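Local coordinates for tryptophan halogenase (PDB 2PYX), which probably acts as a flavin-dependent monooxygenase-type enzyme that halogenates tryptophan or a related substrate, at residues L152-I157 against N166-H171; Q200-Q205 against I209-T214; V295-S300 against I307-T312; E441-Q446 against Y467-M472. All blocks are in the same frame, centred on the assembly; numbering follows the deposited sequence. Where two conformers were deposited one is given.

Contact 1: L152-I157 against N166-H171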
loop_
_atom_site.group_PDB
_atom_site.type_symbol
_atom_site.label_atom_id
_atom_site.label_comp_id
_atom_site.label_asym_id
_atom_site.label_seq_id
_atom_site.Cartn_x
_atom_site.Cartn_y
_atom_site.Cartn_z
ATOM N N LEU A 152 -8.099 -15.497 -12.449
ATOM C CA LEU A 152 -8.590 -14.589 -13.459
ATOM C C LEU A 152 -8.251 -13.113 -13.212
ATOM O O LEU A 152 -8.047 -12.686 -12.059
ATOM C CB LEU A 152 -10.083 -14.756 -13.638
ATOM C CG LEU A 152 -10.599 -16.190 -13.908
ATOM C CD1 LEU A 152 -12.105 -16.204 -13.983
ATOM C CD2 LEU A 152 -9.983 -16.706 -15.209
ATOM N N ALA A 153 -8.230 -12.357 -14.299
ATOM C CA ALA A 153 -7.872 -10.955 -14.275
ATOM C C ALA A 153 -9.060 -10.082 -13.802
ATOM O O ALA A 153 -10.171 -10.578 -13.639
ATOM C CB ALA A 153 -7.421 -10.535 -15.630
ATOM N N PRO A 154 -8.813 -8.785 -13.532
ATOM C CA PRO A 154 -9.901 -7.869 -13.142
ATOM C C PRO A 154 -10.621 -7.162 -14.295
ATOM O O PRO A 154 -11.515 -6.352 -14.065
ATOM C CB PRO A 154 -9.154 -6.786 -12.342
ATOM C CG PRO A 154 -7.812 -6.760 -12.959
ATOM C CD PRO A 154 -7.499 -8.126 -13.443
ATOM N N LYS A 155 -10.186 -7.453 -15.518
ATOM C CA LYS A 155 -10.716 -6.771 -16.697
ATOM C C LYS A 155 -10.403 -7.610 -17.933
ATOM O O LYS A 155 -9.689 -8.577 -17.848
ATOM C CB LYS A 155 -10.115 -5.350 -16.818
ATOM C CG LYS A 155 -8.597 -5.336 -17.058
ATOM C CD LYS A 155 -7.991 -3.958 -16.877
ATOM C CE LYS A 155 -8.483 -2.939 -17.891
ATOM N NZ LYS A 155 -7.882 -1.553 -17.682
ATOM N N SER A 156 -10.965 -7.202 -19.072
ATOM C CA SER A 156 -10.768 -7.870 -20.355
ATOM C C SER A 156 -9.902 -6.995 -21.245
ATOM O O SER A 156 -9.715 -5.813 -20.955
ATOM C CB SER A 156 -12.125 -8.066 -21.030
ATOM O OG SER A 156 -12.738 -6.810 -21.291
ATOM N N ILE A 157 -9.406 -7.558 -22.347
ATOM C CA ILE A 157 -8.546 -6.792 -23.279
ATOM C C ILE A 157 -9.310 -5.624 -23.939
ATOM O O ILE A 157 -8.705 -4.611 -24.355
ATOM C CB ILE A 157 -7.860 -7.751 -24.295
ATOM C CG1 ILE A 157 -6.754 -7.049 -25.089
ATOM C CG2 ILE A 157 -8.905 -8.396 -25.245
ATOM C CD1 ILE A 157 -5.757 -6.282 -24.257
ATOM N N ASN A 166 -13.622 -5.725 -12.026
ATOM C CA ASN A 166 -13.478 -5.732 -10.567
ATOM C C ASN A 166 -12.270 -4.853 -10.208
ATOM O O ASN A 166 -11.297 -4.830 -10.947
ATOM C CB ASN A 166 -13.251 -7.133 -10.013
ATOM C CG ASN A 166 -14.533 -7.903 -9.814
ATOM O OD1 ASN A 166 -15.503 -7.385 -9.281
ATOM N ND2 ASN A 166 -14.512 -9.173 -10.179
ATOM N N ASN A 167 -12.344 -4.125 -9.101
ATOM C CA ASN A 167 -11.296 -3.137 -8.770
ATOM C C ASN A 167 -9.949 -3.810 -8.584
ATOM O O ASN A 167 -9.857 -4.936 -8.068
ATOM C CB ASN A 167 -11.654 -2.340 -7.506
ATOM C CG ASN A 167 -11.009 -0.947 -7.452
ATOM O OD1 ASN A 167 -10.282 -0.558 -8.359
ATOM N ND2 ASN A 167 -11.320 -0.186 -6.410
ATOM N N TYR A 168 -8.912 -3.095 -8.982
ATOM C CA TYR A 168 -7.572 -3.630 -8.983
ATOM C C TYR A 168 -6.536 -2.558 -8.759
ATOM O O TYR A 168 -6.760 -1.389 -9.049
ATOM C CB TYR A 168 -7.260 -4.373 -10.287
ATOM C CG TYR A 168 -7.129 -3.529 -11.531
ATOM C CD1 TYR A 168 -8.252 -3.217 -12.313
ATOM C CD2 TYR A 168 -5.898 -3.068 -11.971
ATOM C CE1 TYR A 168 -8.140 -2.458 -13.449
ATOM C CE2 TYR A 168 -5.778 -2.312 -13.107
ATOM C CZ TYR A 168 -6.900 -1.985 -13.847
ATOM O OH TYR A 168 -6.764 -1.231 -15.005
ATOM N N GLY A 169 -5.423 -2.997 -8.167
ATOM C CA GLY A 169 -4.148 -2.281 -8.212
ATOM C C GLY A 169 -3.134 -3.141 -8.958
ATOM O O GLY A 169 -3.491 -3.958 -9.811
ATOM N N TYR A 170 -1.867 -2.986 -8.602
ATOM C CA TYR A 170 -0.788 -3.642 -9.318
ATOM C C TYR A 170 0.247 -4.320 -8.417
ATOM O O TYR A 170 0.430 -3.960 -7.261
ATOM C CB TYR A 170 -0.043 -2.646 -10.210
ATOM C CG TYR A 170 -0.943 -1.843 -11.140
ATOM C CD1 TYR A 170 -1.338 -2.358 -12.370
ATOM C CD2 TYR A 170 -1.351 -0.568 -10.782
ATOM C CE1 TYR A 170 -2.138 -1.613 -13.227
ATOM C CE2 TYR A 170 -2.167 0.178 -11.605
ATOM C CZ TYR A 170 -2.550 -0.352 -12.833
ATOM O OH TYR A 170 -3.339 0.408 -13.670
ATOM N N HIS A 171 0.936 -5.290 -9.010
ATOM C CA HIS A 171 2.277 -5.689 -8.588
ATOM C C HIS A 171 3.236 -5.088 -9.615
ATOM O O HIS A 171 2.958 -5.157 -10.820
ATOM C CB HIS A 171 2.414 -7.206 -8.605
ATOM C CG HIS A 171 1.514 -7.915 -7.647
ATOM N ND1 HIS A 171 0.724 -8.985 -8.017
ATOM C CD2 HIS A 171 1.306 -7.733 -6.320
ATOM C CE1 HIS A 171 0.053 -9.411 -6.960
ATOM N NE2 HIS A 171 0.388 -8.668 -5.918
HETATM O O HOH W 1 -11.947 -10.285 -11.329
#
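N166 meets P154 where the loop that follows helix 144-149 runs past the lead-in to strand 169-172, a strand of the large mixed sheet of this tryptophan halogenase fold. The amide of N166 donates to the carbonyl oxygen of P154 (N to O 3.0 Å) in a nearly straight bond, 166° at the hydrogen, with the donor tilted slightly from the carbonyl plane. Its side-chain ND2 reaches the preceding part of the loop through a water bridge: a water accepts from ND2 and donates to the carbonyl oxygen of A153. S143 also pairs with ND2, and R500 holds OD1, so both ends of this amide are fixed.

Y168 carries the rest. Its CG lies between the backbone N and the carbonyl carbon (chi1 69°), which turns the ring back toward P154 and K155. The proline crosses it at about a right angle, its CG lying 3.6 Å from Y168 CG and equally close to CB and CD1. Farther along the ring, K155 CD approaches Y168 CE1 at 3.7 Å, and the lysine chain bends at chi3 (-65°) to bring its ammonium group to the phenol. E77 pairs with both groups, which would favour a charged lysine. The Y168 side chain lies about 6 Å from that of K89, the predicted active-site lysine. At the phenol end, K155 NZ donates to Y168 OH over 2.9 Å.

Contact 2: Q200-Q205 against I209-T214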
loop_
_atom_site.group_PDB
_atom_site.type_symbol
_atom_site.label_atom_id
_atom_site.label_comp_id
_atom_site.label_asym_id
_atom_site.label_seq_id
_atom_site.Cartn_x
_atom_site.Cartn_y
_atom_site.Cartn_z
ATOM N N GLN A 200 24.904 21.020 2.781
ATOM C CA GLN A 200 24.351 21.764 3.914
ATOM C C GLN A 200 22.892 22.039 3.704
ATOM O O GLN A 200 22.460 22.259 2.572
ATOM C CB GLN A 200 25.000 23.129 4.083
ATOM C CG GLN A 200 26.459 23.109 4.397
ATOM C CD GLN A 200 27.022 24.495 4.404
ATOM O OE1 GLN A 200 27.764 24.880 3.482
ATOM N NE2 GLN A 200 26.671 25.270 5.408
ATOM N N ILE A 201 22.155 22.086 4.808
ATOM C CA ILE A 201 20.782 22.535 4.839
ATOM C C ILE A 201 20.779 23.827 5.649
ATOM O O ILE A 201 21.163 23.834 6.837
ATOM C CB ILE A 201 19.865 21.489 5.544
ATOM C CG1 ILE A 201 20.118 20.103 4.947
ATOM C CG2 ILE A 201 18.397 21.922 5.505
ATOM C CD1 ILE A 201 19.521 18.962 5.752
ATOM N N ILE A 202 20.341 24.912 5.023
ATOM C CA ILE A 202 20.394 26.247 5.622
ATOM C C ILE A 202 19.009 26.721 6.017
ATOM O O ILE A 202 18.078 26.705 5.187
ATOM C CB ILE A 202 20.958 27.281 4.609
ATOM C CG1 ILE A 202 22.229 26.758 3.961
ATOM C CG2 ILE A 202 21.154 28.643 5.257
ATOM C CD1 ILE A 202 23.275 26.421 4.908
ATOM N N ASN A 203 18.871 27.181 7.255
ATOM C CA ASN A 203 17.622 27.715 7.719
ATOM C C ASN A 203 17.588 29.208 7.621
ATOM O O ASN A 203 18.633 29.861 7.625
ATOM C CB ASN A 203 17.398 27.314 9.177
ATOM C CG ASN A 203 17.078 25.822 9.336
ATOM O OD1 ASN A 203 16.841 25.097 8.356
ATOM N ND2 ASN A 203 17.076 25.360 10.587
ATOM N N ASN A 204 16.380 29.753 7.540
ATOM C CA ASN A 204 16.190 31.180 7.761
ATOM C C ASN A 204 16.060 31.470 9.267
ATOM O O ASN A 204 16.152 30.569 10.118
ATOM C CB ASN A 204 15.005 31.714 6.966
ATOM C CG ASN A 204 13.650 31.239 7.483
ATOM O OD1 ASN A 204 13.510 30.691 8.577
ATOM N ND2 ASN A 204 12.632 31.476 6.678
ATOM N N GLN A 205 15.859 32.742 9.595
ATOM C CA GLN A 205 15.805 33.177 10.999
ATOM C C GLN A 205 14.672 32.559 11.825
ATOM O O GLN A 205 14.760 32.513 13.057
ATOM C CB GLN A 205 15.728 34.716 11.091
ATOM C CG GLN A 205 14.500 35.347 10.406
ATOM N N ILE A 209 13.603 25.779 6.554
ATOM C CA ILE A 209 14.669 25.556 5.574
ATOM C C ILE A 209 14.531 26.615 4.470
ATOM O O ILE A 209 13.428 26.928 4.003
ATOM C CB ILE A 209 14.601 24.158 4.956
ATOM C CG1 ILE A 209 14.666 23.090 6.052
ATOM C CG2 ILE A 209 15.713 23.971 3.948
ATOM C CD1 ILE A 209 14.377 21.711 5.560
ATOM N N GLU A 210 15.658 27.229 4.128
ATOM C CA GLU A 210 15.722 28.304 3.134
ATOM C C GLU A 210 16.370 27.826 1.844
ATOM O O GLU A 210 15.943 28.151 0.741
ATOM C CB GLU A 210 16.555 29.440 3.723
ATOM C CG GLU A 210 16.859 30.546 2.789
ATOM C CD GLU A 210 17.662 31.591 3.496
ATOM O OE1 GLU A 210 17.030 32.429 4.167
ATOM O OE2 GLU A 210 18.913 31.512 3.439
ATOM N N LYS A 211 17.424 27.054 1.964
ATOM C CA LYS A 211 18.151 26.624 0.806
ATOM C C LYS A 211 19.032 25.448 1.128
ATOM O O LYS A 211 19.304 25.151 2.298
ATOM C CB LYS A 211 18.961 27.784 0.191
ATOM C CG LYS A 211 20.084 28.274 1.057
ATOM C CD LYS A 211 20.698 29.531 0.467
ATOM C CE LYS A 211 21.765 30.129 1.375
ATOM N NZ LYS A 211 22.188 31.475 0.835
ATOM N N LEU A 212 19.414 24.734 0.076
ATOM C CA LEU A 212 20.328 23.624 0.175
ATOM C C LEU A 212 21.593 23.991 -0.557
ATOM O O LEU A 212 21.533 24.574 -1.624
ATOM C CB LEU A 212 19.746 22.362 -0.441
ATOM C CG LEU A 212 18.380 21.973 0.091
ATOM C CD1 LEU A 212 17.931 20.724 -0.642
ATOM C CD2 LEU A 212 18.427 21.717 1.592
ATOM N N ILE A 213 22.736 23.675 0.047
ATOM C CA ILE A 213 23.991 23.866 -0.632
ATOM C C ILE A 213 24.411 22.492 -1.096
ATOM O O ILE A 213 24.608 21.578 -0.283
ATOM C CB ILE A 213 25.053 24.546 0.253
ATOM C CG1 ILE A 213 24.446 25.735 0.987
ATOM C CG2 ILE A 213 26.159 24.990 -0.641
ATOM C CD1 ILE A 213 25.439 26.642 1.651
ATOM N N THR A 214 24.430 22.323 -2.414
ATOM C CA THR A 214 24.781 21.060 -3.031
ATOM C C THR A 214 26.287 20.942 -3.156
ATOM O O THR A 214 27.012 21.936 -3.014
ATOM C CB THR A 214 24.122 20.821 -4.423
ATOM O OG1 THR A 214 24.630 21.738 -5.407
ATOM C CG2 THR A 214 22.586 20.950 -4.312
#
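I202 pairs with K211 and packs diagonally on I213 in an antiparallel beta hairpin, strands 198-203 and 209-214. From its CB outward the side chain meets the second strand at every branch. CB sits 3.8 Å from K211 CG. CG1, anti to the carbonyl carbon (chi1 -48°), leans along the strand to I213 CG1, also at 3.8 Å. The terminal CD1 continues to I213 CD1 at 3.9 Å, while CG2 turns the other way, toward E210 OE2, at the margin of contact.

On the other face I201 CG2 packs against I209 CG2 at 3.7 Å and against L212 CD2; L212 also reaches strand 9-13 and lies near V198, a predicted FAD-binding residue. The backbone of I202 marks a classic beta bulge: E210 and K211 both face it. I202 O takes a short bond from E210 N (2.7 Å, 169° at the hydrogen) and a weak one from K211 N, while I202 N donates to K211 O.

The polar ends turn to other partners, K211 NZ to E219 and N203 OD1 to H239. The chemistry is divided: main-chain bonds set the register, and aliphatic side chains pack on both faces, the one bearing I202 mixed with polar chains and partly exposed.

Contact 3: V295-S300 against I307-T312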
loop_
_atom_site.group_PDB
_atom_site.type_symbol
_atom_site.label_atom_id
_atom_site.label_comp_id
_atom_site.label_asym_id
_atom_site.label_seq_id
_atom_site.Cartn_x
_atom_site.Cartn_y
_atom_site.Cartn_z
ATOM N N VAL A 295 9.618 -12.737 -3.157
ATOM C CA VAL A 295 9.228 -13.459 -1.940
ATOM C C VAL A 295 10.027 -12.891 -0.763
ATOM O O VAL A 295 11.196 -12.570 -0.908
ATOM C CB VAL A 295 9.459 -14.992 -2.076
ATOM C CG1 VAL A 295 9.159 -15.723 -0.794
ATOM C CG2 VAL A 295 8.586 -15.556 -3.170
ATOM N N GLY A 296 9.384 -12.745 0.411
ATOM C CA GLY A 296 10.111 -12.320 1.586
ATOM C C GLY A 296 9.489 -12.801 2.863
ATOM O O GLY A 296 8.270 -12.877 2.956
ATOM N N TYR A 297 10.332 -13.111 3.852
ATOM C CA TYR A 297 9.871 -13.505 5.153
ATOM C C TYR A 297 10.054 -12.283 6.075
ATOM O O TYR A 297 11.164 -11.785 6.273
ATOM C CB TYR A 297 10.719 -14.658 5.694
ATOM C CG TYR A 297 10.295 -15.259 7.011
ATOM C CD1 TYR A 297 9.030 -15.049 7.550
ATOM C CD2 TYR A 297 11.162 -16.078 7.722
ATOM C CE1 TYR A 297 8.659 -15.653 8.798
ATOM C CE2 TYR A 297 10.801 -16.639 8.933
ATOM C CZ TYR A 297 9.550 -16.464 9.464
ATOM O OH TYR A 297 9.144 -17.016 10.630
ATOM N N VAL A 298 8.917 -11.775 6.577
ATOM C CA VAL A 298 8.854 -10.737 7.599
ATOM C C VAL A 298 8.790 -11.446 8.928
ATOM O O VAL A 298 7.896 -12.254 9.146
ATOM C CB VAL A 298 7.572 -9.910 7.389
ATOM C CG1 VAL A 298 7.322 -8.985 8.572
ATOM C CG2 VAL A 298 7.638 -9.172 6.083
ATOM N N TYR A 299 9.691 -11.094 9.833
ATOM C CA TYR A 299 9.770 -11.820 11.094
ATOM C C TYR A 299 10.318 -10.957 12.250
ATOM O O TYR A 299 10.815 -9.852 12.039
ATOM C CB TYR A 299 10.597 -13.111 10.933
ATOM C CG TYR A 299 12.034 -12.937 10.586
ATOM C CD1 TYR A 299 12.425 -12.835 9.278
ATOM C CD2 TYR A 299 13.025 -12.911 11.573
ATOM C CE1 TYR A 299 13.750 -12.657 8.930
ATOM C CE2 TYR A 299 14.366 -12.737 11.232
ATOM C CZ TYR A 299 14.734 -12.659 9.895
ATOM O OH TYR A 299 16.065 -12.471 9.545
ATOM N N SER A 300 10.205 -11.498 13.452
ATOM C CA SER A 300 10.649 -10.796 14.688
ATOM C C SER A 300 11.951 -11.378 15.177
ATOM O O SER A 300 11.980 -12.558 15.529
ATOM C CB SER A 300 9.606 -10.981 15.749
ATOM O OG SER A 300 10.052 -10.517 17.005
ATOM N N ILE A 307 19.479 -17.353 11.230
ATOM C CA ILE A 307 19.752 -18.699 10.683
ATOM C C ILE A 307 18.452 -19.486 10.501
ATOM O O ILE A 307 18.175 -20.054 9.423
ATOM C CB ILE A 307 20.705 -19.463 11.642
ATOM C CG1 ILE A 307 22.091 -18.800 11.622
ATOM C CG2 ILE A 307 20.768 -20.944 11.281
ATOM C CD1 ILE A 307 22.947 -19.133 12.830
ATOM N N ASP A 308 17.644 -19.513 11.555
ATOM C CA ASP A 308 16.404 -20.243 11.547
ATOM C C ASP A 308 15.369 -19.581 10.602
ATOM O O ASP A 308 14.606 -20.250 9.900
ATOM C CB ASP A 308 15.857 -20.341 12.952
ATOM C CG ASP A 308 16.698 -21.200 13.864
ATOM O OD1 ASP A 308 17.617 -21.897 13.379
ATOM O OD2 ASP A 308 16.447 -21.173 15.090
ATOM N N ALA A 309 15.349 -18.267 10.581
ATOM C CA ALA A 309 14.441 -17.567 9.657
ATOM C C ALA A 309 14.749 -17.919 8.218
ATOM O O ALA A 309 13.840 -18.096 7.405
ATOM C CB ALA A 309 14.524 -16.068 9.855
ATOM N N GLN A 310 16.031 -17.993 7.874
ATOM C CA GLN A 310 16.408 -18.360 6.526
ATOM C C GLN A 310 15.927 -19.760 6.182
ATOM O O GLN A 310 15.417 -20.016 5.076
ATOM C CB GLN A 310 17.911 -18.229 6.322
ATOM C CG GLN A 310 18.281 -18.581 4.875
ATOM C CD GLN A 310 19.745 -18.443 4.589
ATOM O OE1 GLN A 310 20.495 -19.421 4.670
ATOM N NE2 GLN A 310 20.168 -17.239 4.254
ATOM N N LYS A 311 16.051 -20.676 7.129
ATOM C CA LYS A 311 15.566 -22.045 6.912
ATOM C C LYS A 311 14.074 -22.070 6.598
ATOM O O LYS A 311 13.624 -22.741 5.679
ATOM C CB LYS A 311 15.884 -22.962 8.089
ATOM C CG LYS A 311 15.478 -24.435 7.890
ATOM C CD LYS A 311 16.184 -25.090 6.712
ATOM C CE LYS A 311 15.894 -26.602 6.680
ATOM N NZ LYS A 311 16.480 -27.275 5.470
ATOM N N THR A 312 13.305 -21.311 7.361
ATOM C CA THR A 312 11.901 -21.153 7.108
ATOM C C THR A 312 11.629 -20.615 5.710
ATOM O O THR A 312 10.735 -21.118 5.025
ATOM C CB THR A 312 11.292 -20.225 8.216
ATOM O OG1 THR A 312 11.517 -20.834 9.491
ATOM C CG2 THR A 312 9.809 -20.034 8.025
HETATM O O HOH W 2 10.957 -18.925 11.685
#
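The Y299 ring takes the methyl of A309 squarely over one face: CB lies 3.5 Å from the ring centroid and 14° off the normal, a CH-pi contact. CZ is the ring atom nearest to the methyl, at 3.4 Å. The Y297 ring is used differently. One of its faces carries CB of Y299, offset toward the rim, and the carbonyl oxygen of A309 lies at its edge, near the ring plane, 3.4 Å from Y297 CD2. T312 CG2 approaches obliquely, 3.7 Å from Y297 CE2, and the threonine CB is about as close to the same carbon.

Y297 and Y299, two residues apart on strand 292-299, point to the same side of the large mixed sheet, where helix 306-317 lies against it. The short strand and helix segments have axes 9.3 Å apart and run at 139° to each other. A short connection joins them, so the first turns of the helix pack back on the end of the strand. Strand 255-262, next to strand 292-299, extends the same surface, touching Y299 and Q310 through L257.

Different first torsions set the two rings apart. Y297 CG is anti to the backbone N, whereas that of Y299 falls between N and the carbonyl carbon (chi1 64°), laying its ring under the A309 methyl. The phenol of Y299 pairs with D306, at the start of the helix. Y297 OH receives a bond from N281 N and is joined to T312 OG1 by a water at its ring edge, 2.8 Å from Y297 OH and 3.0 Å from T312 OG1.

Contact 4: E441-Q446 against Y467-M472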
loop_
_atom_site.group_PDB
_atom_site.type_symbol
_atom_site.label_atom_id
_atom_site.label_comp_id
_atom_site.label_asym_id
_atom_site.label_seq_id
_atom_site.Cartn_x
_atom_site.Cartn_y
_atom_site.Cartn_z
ATOM N N GLU A 441 -13.699 -5.432 21.341
ATOM C CA GLU A 441 -14.794 -5.616 22.277
ATOM C C GLU A 441 -16.125 -5.286 21.606
ATOM O O GLU A 441 -17.076 -6.071 21.692
ATOM C CB GLU A 441 -14.556 -4.785 23.533
ATOM C CG GLU A 441 -15.684 -4.789 24.526
ATOM C CD GLU A 441 -15.450 -3.810 25.665
ATOM O OE1 GLU A 441 -15.644 -2.542 25.524
ATOM O OE2 GLU A 441 -15.106 -4.346 26.743
ATOM N N LEU A 442 -16.204 -4.139 20.920
ATOM C CA LEU A 442 -17.435 -3.764 20.254
ATOM C C LEU A 442 -17.853 -4.785 19.212
ATOM O O LEU A 442 -19.043 -5.126 19.112
ATOM C CB LEU A 442 -17.271 -2.387 19.618
ATOM C CG LEU A 442 -18.478 -1.806 18.907
ATOM C CD1 LEU A 442 -19.625 -1.668 19.879
ATOM C CD2 LEU A 442 -18.140 -0.472 18.259
ATOM N N TRP A 443 -16.883 -5.315 18.457
ATOM C CA TRP A 443 -17.196 -6.189 17.338
ATOM C C TRP A 443 -17.646 -7.572 17.787
ATOM O O TRP A 443 -18.181 -8.311 16.968
ATOM C CB TRP A 443 -16.024 -6.255 16.376
ATOM C CG TRP A 443 -15.742 -4.965 15.711
ATOM C CD1 TRP A 443 -16.635 -3.939 15.488
ATOM C CD2 TRP A 443 -14.501 -4.544 15.124
ATOM N NE1 TRP A 443 -16.012 -2.921 14.792
ATOM C CE2 TRP A 443 -14.712 -3.259 14.560
ATOM C CE3 TRP A 443 -13.226 -5.109 15.042
ATOM C CZ2 TRP A 443 -13.685 -2.544 13.933
ATOM C CZ3 TRP A 443 -12.213 -4.383 14.423
ATOM C CH2 TRP A 443 -12.456 -3.124 13.892
ATOM N N ARG A 444 -17.454 -7.915 19.060
ATOM C CA ARG A 444 -18.107 -9.115 19.586
ATOM C C ARG A 444 -19.618 -9.007 19.484
ATOM O O ARG A 444 -20.304 -10.026 19.446
ATOM C CB ARG A 444 -17.724 -9.331 21.034
ATOM C CG ARG A 444 -16.312 -9.734 21.268
ATOM C CD ARG A 444 -16.029 -9.796 22.760
ATOM N NE ARG A 444 -16.818 -10.852 23.386
ATOM C CZ ARG A 444 -17.012 -11.001 24.699
ATOM N NH1 ARG A 444 -16.486 -10.153 25.572
ATOM N NH2 ARG A 444 -17.742 -12.024 25.137
ATOM N N TYR A 445 -20.125 -7.779 19.460
ATOM C CA TYR A 445 -21.551 -7.517 19.616
ATOM C C TYR A 445 -22.210 -6.893 18.412
ATOM O O TYR A 445 -23.438 -6.947 18.277
ATOM C CB TYR A 445 -21.835 -6.690 20.881
ATOM C CG TYR A 445 -21.379 -7.397 22.105
ATOM C CD1 TYR A 445 -22.108 -8.456 22.603
ATOM C CD2 TYR A 445 -20.192 -7.048 22.739
ATOM C CE1 TYR A 445 -21.665 -9.144 23.710
ATOM C CE2 TYR A 445 -19.756 -7.721 23.848
ATOM C CZ TYR A 445 -20.502 -8.764 24.329
ATOM O OH TYR A 445 -20.077 -9.476 25.465
ATOM N N GLN A 446 -21.423 -6.304 17.515
ATOM C CA GLN A 446 -21.958 -5.773 16.262
ATOM C C GLN A 446 -20.887 -5.779 15.179
ATOM O O GLN A 446 -19.695 -5.744 15.483
ATOM C CB GLN A 446 -22.527 -4.371 16.430
ATOM C CG GLN A 446 -21.503 -3.313 16.839
ATOM C CD GLN A 446 -22.132 -1.948 16.975
ATOM O OE1 GLN A 446 -23.264 -1.822 17.481
ATOM N NE2 GLN A 446 -21.431 -0.911 16.502
ATOM N N TYR A 467 -13.690 -7.782 6.016
ATOM C CA TYR A 467 -13.083 -8.883 5.260
ATOM C C TYR A 467 -12.064 -9.635 6.111
ATOM O O TYR A 467 -11.978 -10.856 6.043
ATOM C CB TYR A 467 -12.393 -8.391 4.008
ATOM C CG TYR A 467 -13.292 -8.064 2.872
ATOM C CD1 TYR A 467 -14.182 -9.021 2.352
ATOM C CD2 TYR A 467 -13.210 -6.840 2.238
ATOM C CE1 TYR A 467 -14.994 -8.711 1.224
ATOM C CE2 TYR A 467 -14.020 -6.550 1.084
ATOM C CZ TYR A 467 -14.909 -7.490 0.613
ATOM O OH TYR A 467 -15.679 -7.193 -0.517
ATOM N N VAL A 468 -11.249 -8.907 6.877
ATOM C CA VAL A 468 -10.261 -9.551 7.735
ATOM C C VAL A 468 -10.939 -10.215 8.927
ATOM O O VAL A 468 -10.687 -11.399 9.216
ATOM C CB VAL A 468 -9.142 -8.572 8.161
ATOM C CG1 VAL A 468 -8.219 -9.222 9.222
ATOM C CG2 VAL A 468 -8.320 -8.173 6.945
ATOM N N LEU A 469 -11.787 -9.488 9.644
ATOM C CA LEU A 469 -12.414 -10.022 10.844
ATOM C C LEU A 469 -13.134 -11.333 10.540
ATOM O O LEU A 469 -12.974 -12.325 11.247
ATOM C CB LEU A 469 -13.386 -8.990 11.422
ATOM C CG LEU A 469 -13.909 -9.184 12.830
ATOM C CD1 LEU A 469 -12.814 -9.064 13.870
ATOM C CD2 LEU A 469 -14.981 -8.168 13.166
ATOM N N TYR A 470 -13.973 -11.316 9.512
ATOM C CA TYR A 470 -14.788 -12.480 9.182
ATOM C C TYR A 470 -14.066 -13.464 8.287
ATOM O O TYR A 470 -14.403 -14.657 8.281
ATOM C CB TYR A 470 -16.142 -12.058 8.639
ATOM C CG TYR A 470 -16.887 -11.243 9.683
ATOM C CD1 TYR A 470 -17.146 -11.739 10.972
ATOM C CD2 TYR A 470 -17.220 -9.915 9.436
ATOM C CE1 TYR A 470 -17.726 -10.975 11.951
ATOM C CE2 TYR A 470 -17.838 -9.143 10.434
ATOM C CZ TYR A 470 -18.091 -9.651 11.672
ATOM O OH TYR A 470 -18.665 -8.882 12.656
ATOM N N GLY A 471 -13.062 -13.022 7.541
ATOM C CA GLY A 471 -12.160 -13.959 6.899
ATOM C C GLY A 471 -11.542 -14.916 7.900
ATOM O O GLY A 471 -11.342 -16.116 7.595
HETATM N N MSE A 472 -11.224 -14.400 9.070
HETATM C CA MSE A 472 -10.589 -15.162 10.123
HETATM C C MSE A 472 -11.568 -15.731 11.140
HETATM O O MSE A 472 -11.191 -16.111 12.245
HETATM C CB MSE A 472 -9.492 -14.308 10.780
HETATM C CG MSE A 472 -8.458 -13.880 9.792
HETATM SE SE MSE A 472 -6.933 -12.960 10.661
HETATM C CE MSE A 472 -6.208 -14.537 11.716
#
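W443 and L469 make the close part of this contact, and both are buried. L469 reaches out from its helix with CG anti to the backbone N (chi1 -166°), and its two methyls come obliquely to the indole. CD2 does most of the touching, 3.9 Å from W443 CB and 4.0 Å from W443 CE3; CD1 comes about as near to the same CE3. The indole, with its own CG beside the backbone N, lies across the leucine, and its NE1 turns to D452.

The arrangement joins helix 434-443 to the last turn of helix 462-471 mainly through apolar side chains, with no hydrogen bond passing directly between the two segments. L469 also leans on L410 of the long helix 383-413, which places the pair within the helical part of the fold.

Between the segments the packing thins toward the exposed Q446, although Y470 itself is buried. Here Y470 OH stays 4.3 Å from Q446 O and 4.4 Å from W443 O. T476 OG1 bonds to both Y470 OH and W443 O and so links the two segments indirectly.

In the fold
The four contacts follow one another along the chain, each closing before the next opens, and none touches another. Contacts 1 and 3 both reach the large mixed sheet, through strands 169-172 and 292-299; their centres are about 30 Å apart. Contact 4, in the helices of the C-terminal half, is about 28 Å from contact 1 and 30 Å from contact 3 between centres. Contact 2 is remote, its centre 43 to 50 Å from the others, in a separate three-stranded antiparallel sheet. Contact 1 lies by the predicted active-site lysine K89 and contact 2 by V198, one of the predicted FAD-binding residues, with about 46 Å between the centres of these two contacts.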